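PDB 3LYK: stringent starvation protein A homolog from Haemophilus influenzae, which probably forms an equimolar complex with the RNA polymerase holoenzyme, but not with its core enzyme, as a member of the glutathione S-transferase superfamily. Local coordinates for residues Y74-E77 with P83-Q86; A93-L98 with F145-F150. One frame throughout, in Å; residues are numbered along the deposited sequence.

Contact 1: residues Y74-E77 with P83-Q86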
loop_
_atom_site.group_PDB
_atom_site.type_symbol
_atom_site.label_atom_id
_atom_site.label_comp_id
_atom_site.label_asym_id
_atom_site.label_seq_id
_atom_site.Cartn_x
_atom_site.Cartn_y
_atom_site.Cartn_z
ATOM N N TYR B 74 2.287 9.652 5.481
ATOM C CA TYR B 74 3.075 10.878 5.496
ATOM C C TYR B 74 2.585 11.902 6.541
ATOM O O TYR B 74 3.387 12.508 7.297
ATOM C CB TYR B 74 3.068 11.491 4.090
ATOM C CG TYR B 74 3.584 12.936 4.041
ATOM C CD1 TYR B 74 4.950 13.218 4.210
ATOM C CD2 TYR B 74 2.702 14.019 3.845
ATOM C CE1 TYR B 74 5.442 14.555 4.188
ATOM C CE2 TYR B 74 3.177 15.323 3.823
ATOM C CZ TYR B 74 4.544 15.584 3.989
ATOM O OH TYR B 74 5.015 16.870 3.944
ATOM N N LEU B 75 1.268 12.109 6.593
ATOM C CA LEU B 75 0.735 13.137 7.521
ATOM C C LEU B 75 0.917 12.659 8.965
ATOM O O LEU B 75 1.292 13.462 9.835
ATOM C CB LEU B 75 -0.744 13.408 7.229
ATOM C CG LEU B 75 -1.005 14.120 5.916
ATOM C CD1 LEU B 75 -2.498 14.112 5.512
ATOM C CD2 LEU B 75 -0.449 15.578 5.922
ATOM N N ASP B 76 0.656 11.372 9.237
ATOM C CA ASP B 76 0.829 10.856 10.572
ATOM C C ASP B 76 2.294 10.936 11.034
ATOM O O ASP B 76 2.549 11.206 12.222
ATOM C CB ASP B 76 0.350 9.402 10.682
ATOM C CG ASP B 76 0.141 8.966 12.129
ATOM O OD1 ASP B 76 -0.636 9.658 12.871
ATOM O OD2 ASP B 76 0.731 7.913 12.555
ATOM N N GLU B 77 3.245 10.673 10.122
ATOM C CA GLU B 77 4.686 10.800 10.444
ATOM C C GLU B 77 5.130 12.261 10.577
ATOM O O GLU B 77 5.880 12.616 11.484
ATOM C CB GLU B 77 5.571 10.040 9.420
ATOM C CG GLU B 77 5.318 8.514 9.436
ATOM C CD GLU B 77 6.029 7.725 8.300
ATOM O OE1 GLU B 77 6.763 8.319 7.461
ATOM O OE2 GLU B 77 5.850 6.496 8.261
ATOM N N PRO B 83 -1.801 10.937 17.624
ATOM C CA PRO B 83 -1.311 9.765 16.875
ATOM C C PRO B 83 -2.484 8.985 16.253
ATOM O O PRO B 83 -3.483 8.697 16.924
ATOM C CB PRO B 83 -0.542 8.928 17.944
ATOM C CG PRO B 83 -1.102 9.456 19.342
ATOM C CD PRO B 83 -1.495 10.910 19.079
ATOM N N LEU B 84 -2.399 8.684 14.964
ATOM C CA LEU B 84 -3.443 7.881 14.330
ATOM C C LEU B 84 -2.981 6.430 14.078
ATOM O O LEU B 84 -3.699 5.615 13.484
ATOM C CB LEU B 84 -3.893 8.571 13.030
ATOM C CG LEU B 84 -4.449 9.999 13.212
ATOM C CD1 LEU B 84 -4.893 10.591 11.869
ATOM C CD2 LEU B 84 -5.668 9.947 14.161
HETATM N N MSE B 85 -1.767 6.113 14.518
HETATM C CA MSE B 85 -1.268 4.696 14.525
HETATM C C MSE B 85 -0.632 4.434 15.853
HETATM O O MSE B 85 -0.215 5.362 16.536
HETATM C CB MSE B 85 -0.183 4.567 13.480
HETATM C CG MSE B 85 -0.732 4.881 12.159
HETATM SE SE MSE B 85 -1.167 3.210 11.295
HETATM C CE MSE B 85 0.512 3.577 10.436
ATOM N N GLN B 86 -0.507 3.181 16.225
ATOM C CA GLN B 86 0.195 2.928 17.476
ATOM C C GLN B 86 1.659 2.990 17.241
ATOM O O GLN B 86 2.130 3.232 16.140
ATOM C CB GLN B 86 -0.167 1.572 18.010
ATOM C CG GLN B 86 -1.601 1.309 17.776
ATOM C CD GLN B 86 -2.163 0.392 18.792
ATOM O OE1 GLN B 86 -1.609 0.225 19.877
ATOM N NE2 GLN B 86 -3.272 -0.218 18.458
HETATM O O HOH W 1 0.871 8.026 15.046
#
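Asp76 lays its carboxylate against the chain at Leu84 and Met85, each oxygen meeting a different residue. OD1 accepts the backbone N-H of Leu84, with 2.9 Å between Asp76 OD1 and Leu84 N and an N-H...O angle of 158°. The donor arrives on the syn side of OD1, somewhat out of the carboxylate plane, and CB of the same leucine lies close by, 3.4 Å from Asp76 OD1. The other oxygen rests on the start of the Met85 side chain (a selenomethionine), with Asp76 OD2 3.4 Å from Met85 CG. Asp76 reaches outward from helix 68-78 to the Leu84 amide because its chi1 of -163° swings CG away from the backbone N. In the glutathione S-transferase fold this helix ends the thioredoxin-like domain, and residues 83-86 belong to the linker leading to the helical domain; the aspartate therefore fastens the linker soon after the chain leaves its own helix. A water bridges Asp76 and Met85, donating to Met85 O at 3.2 Å and to Asp76 OD2 over a separation shorter than usual, its exact length doubtful. Lys28 forms a salt bridge with Asp76 OD1, and its charge would probably favour the ionised carboxylate. Beyond the polar group, Leu84 packs on helix 16-27 and Met85 on helix 89-115. The next residue after Asp76, Glu77, forms salt bridges with Arg92 and Arg96 of the second subunit.

Contact 2: residues A93-L98 with F145-F150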
loop_
_atom_site.group_PDB
_atom_site.type_symbol
_atom_site.label_atom_id
_atom_site.label_comp_id
_atom_site.label_asym_id
_atom_site.label_seq_id
_atom_site.Cartn_x
_atom_site.Cartn_y
_atom_site.Cartn_z
ATOM N N ALA B 93 1.373 -3.367 12.204
ATOM C CA ALA B 93 1.191 -4.323 11.105
ATOM C C ALA B 93 -0.261 -4.819 11.072
ATOM O O ALA B 93 -0.847 -4.942 10.017
ATOM C CB ALA B 93 2.154 -5.539 11.263
ATOM N N LYS B 94 -0.828 -5.129 12.224
ATOM C CA LYS B 94 -2.247 -5.558 12.233
ATOM C C LYS B 94 -3.170 -4.481 11.679
ATOM O O LYS B 94 -4.047 -4.788 10.901
ATOM C CB LYS B 94 -2.702 -6.017 13.610
ATOM C CG LYS B 94 -1.819 -7.153 14.078
ATOM C CD LYS B 94 -2.583 -8.327 14.620
ATOM C CE LYS B 94 -2.277 -8.452 16.064
ATOM N NZ LYS B 94 -2.115 -7.047 16.465
ATOM N N ASP B 95 -2.937 -3.219 12.037
ATOM C CA ASP B 95 -3.758 -2.116 11.482
ATOM C C ASP B 95 -3.605 -1.968 9.988
ATOM O O ASP B 95 -4.591 -1.706 9.269
ATOM C CB ASP B 95 -3.419 -0.793 12.164
ATOM C CG ASP B 95 -3.982 -0.728 13.568
ATOM O OD1 ASP B 95 -4.755 -1.649 13.938
ATOM O OD2 ASP B 95 -3.660 0.223 14.297
ATOM N N ARG B 96 -2.369 -2.098 9.509
ATOM C CA ARG B 96 -2.120 -2.047 8.073
ATOM C C ARG B 96 -2.843 -3.159 7.331
ATOM O O ARG B 96 -3.374 -2.956 6.215
ATOM C CB ARG B 96 -0.608 -2.094 7.766
ATOM C CG ARG B 96 0.124 -0.744 8.019
ATOM C CD ARG B 96 1.484 -0.738 7.384
ATOM N NE ARG B 96 2.180 0.508 7.683
ATOM C CZ ARG B 96 3.189 0.616 8.550
ATOM N NH1 ARG B 96 3.639 -0.464 9.212
ATOM N NH2 ARG B 96 3.773 1.803 8.737
ATOM N N LEU B 97 -2.813 -4.358 7.914
ATOM C CA LEU B 97 -3.437 -5.516 7.259
ATOM C C LEU B 97 -4.972 -5.356 7.234
ATOM O O LEU B 97 -5.636 -5.660 6.235
ATOM C CB LEU B 97 -3.053 -6.806 7.981
ATOM C CG LEU B 97 -3.353 -8.046 7.127
ATOM C CD1 LEU B 97 -2.567 -8.011 5.844
ATOM C CD2 LEU B 97 -3.074 -9.357 7.880
ATOM N N LEU B 98 -5.509 -4.852 8.342
ATOM C CA LEU B 98 -6.937 -4.525 8.455
ATOM C C LEU B 98 -7.375 -3.529 7.387
ATOM O O LEU B 98 -8.386 -3.724 6.714
ATOM C CB LEU B 98 -7.179 -3.952 9.851
ATOM C CG LEU B 98 -8.491 -4.080 10.580
ATOM C CD1 LEU B 98 -9.166 -5.403 10.216
ATOM C CD2 LEU B 98 -8.143 -4.058 12.059
ATOM N N PHE B 145 -12.493 0.821 15.718
ATOM C CA PHE B 145 -12.527 -0.415 14.967
ATOM C C PHE B 145 -11.269 -1.261 15.250
ATOM O O PHE B 145 -10.209 -1.008 14.678
ATOM C CB PHE B 145 -12.706 -0.134 13.484
ATOM C CG PHE B 145 -13.150 -1.303 12.718
ATOM C CD1 PHE B 145 -14.497 -1.514 12.470
ATOM C CD2 PHE B 145 -12.225 -2.227 12.226
ATOM C CE1 PHE B 145 -14.928 -2.624 11.727
ATOM C CE2 PHE B 145 -12.644 -3.332 11.469
ATOM C CZ PHE B 145 -14.001 -3.539 11.245
HETATM N N MSE B 146 -11.416 -2.243 16.144
HETATM C CA MSE B 146 -10.322 -3.134 16.582
HETATM C C MSE B 146 -9.259 -2.306 17.278
HETATM O O MSE B 146 -8.104 -2.666 17.245
HETATM C CB MSE B 146 -9.659 -3.866 15.398
HETATM C CG MSE B 146 -10.501 -4.921 14.711
HETATM SE SE MSE B 146 -10.938 -6.327 16.027
HETATM C CE MSE B 146 -9.297 -7.436 15.929
ATOM N N ASN B 147 -9.638 -1.169 17.859
ATOM C CA ASN B 147 -8.689 -0.340 18.581
ATOM C C ASN B 147 -9.375 0.395 19.707
ATOM O O ASN B 147 -10.591 0.648 19.649
ATOM C CB ASN B 147 -7.947 0.653 17.649
ATOM C CG ASN B 147 -6.759 -0.009 16.902
ATOM O OD1 ASN B 147 -5.782 -0.407 17.530
ATOM N ND2 ASN B 147 -6.869 -0.168 15.580
ATOM N N GLU B 148 -8.583 0.736 20.718
ATOM C CA GLU B 148 -9.029 1.506 21.873
ATOM C C GLU B 148 -9.191 2.975 21.533
ATOM O O GLU B 148 -10.040 3.641 22.128
ATOM C CB GLU B 148 -8.000 1.404 23.009
ATOM C CG GLU B 148 -7.816 -0.002 23.568
ATOM C CD GLU B 148 -9.043 -0.490 24.362
ATOM O OE1 GLU B 148 -9.897 0.350 24.750
ATOM O OE2 GLU B 148 -9.145 -1.722 24.593
ATOM N N GLU B 149 -8.354 3.488 20.614
ATOM C CA GLU B 149 -8.368 4.910 20.239
ATOM C C GLU B 149 -8.642 5.065 18.749
ATOM O O GLU B 149 -8.366 4.166 17.971
ATOM C CB GLU B 149 -7.020 5.582 20.532
ATOM C CG GLU B 149 -6.569 5.579 22.012
ATOM C CD GLU B 149 -7.403 6.534 22.849
ATOM O OE1 GLU B 149 -7.506 7.738 22.491
ATOM O OE2 GLU B 149 -7.988 6.080 23.853
ATOM N N PHE B 150 -9.134 6.239 18.359
ATOM C CA PHE B 150 -9.457 6.517 16.975
ATOM C C PHE B 150 -8.160 6.527 16.165
ATOM O O PHE B 150 -7.173 7.106 16.614
ATOM C CB PHE B 150 -10.104 7.905 16.880
ATOM C CG PHE B 150 -10.488 8.305 15.478
ATOM C CD1 PHE B 150 -11.688 7.892 14.931
ATOM C CD2 PHE B 150 -9.655 9.129 14.729
ATOM C CE1 PHE B 150 -12.077 8.291 13.656
ATOM C CE2 PHE B 150 -10.030 9.530 13.441
ATOM C CZ PHE B 150 -11.241 9.109 12.906
#
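Asp95 and Asn147 supply the polar part of this contact, their side chains approaching from opposite directions. The amide of Asn147 donates to the carboxylate through an almost straight bond, 3.1 Å from Asn147 ND2 to Asp95 OD1 with an N-H...O angle of 175°. The acceptor lies close to the amide plane, which lets the N-H point almost straight at it, but the amide nitrogen sits above the carboxylate plane, and the two flat groups are turned 80° against each other. Asp95 is buried, and the neutral amide would probably offset part of the charge of an ionised Asp95; the Asp95 side chain also packs against Val153.

Helix 89-115, which carries Asp95, opens the all-helical C-terminal domain of the glutathione S-transferase fold, and residues 145-150 form the loop that leads into helix 152-165 of the same domain. The contact thus ties that loop to the first helix across 46 intervening residues. Asp154 of helix 152-165 accepts a hydrogen bond from Phe145 N, at the start of the segment.

The apolar part lies one helical turn on, where Leu98 puts its two methyls to separate use. Its branch is brought toward the loop by a chi1 of -151°, which leaves CG beside the carbonyl carbon. Leu98 CD2 touches the base of the Met146 chain, 3.7 Å from Met146 CG, the two side chains crossing at about a right angle. Leu98 CD1 meets the edge of the Phe145 ring, near its plane, at 4.2 Å from Phe145 CE2. That ring is otherwise buried among Val153, Val157 and Tyr182, whereas Met146, a selenomethionine, lies at the exposed margin.

Both contacts are partly buried, their centres about 12 Å apart, and each fixes a non-helical segment to a helix through an aspartate. Contact 1 ranges from buried Leu84 and Met85 to exposed Pro83, contact 2 from buried Asp95 and Phe145 to exposed Met146. The first aspartate takes a backbone N-H, the second a side-chain amide. Contact 1 lies where the N-terminal domain passes into the linker, contact 2 within the helical domain. They meet at Gln86, whose NE2 lies 2.7 Å from Asn147 OD1, and at Met85, which packs on Arg96. Both helices also face the second subunit, Glu77 of one chain pairing with Arg96 of the other.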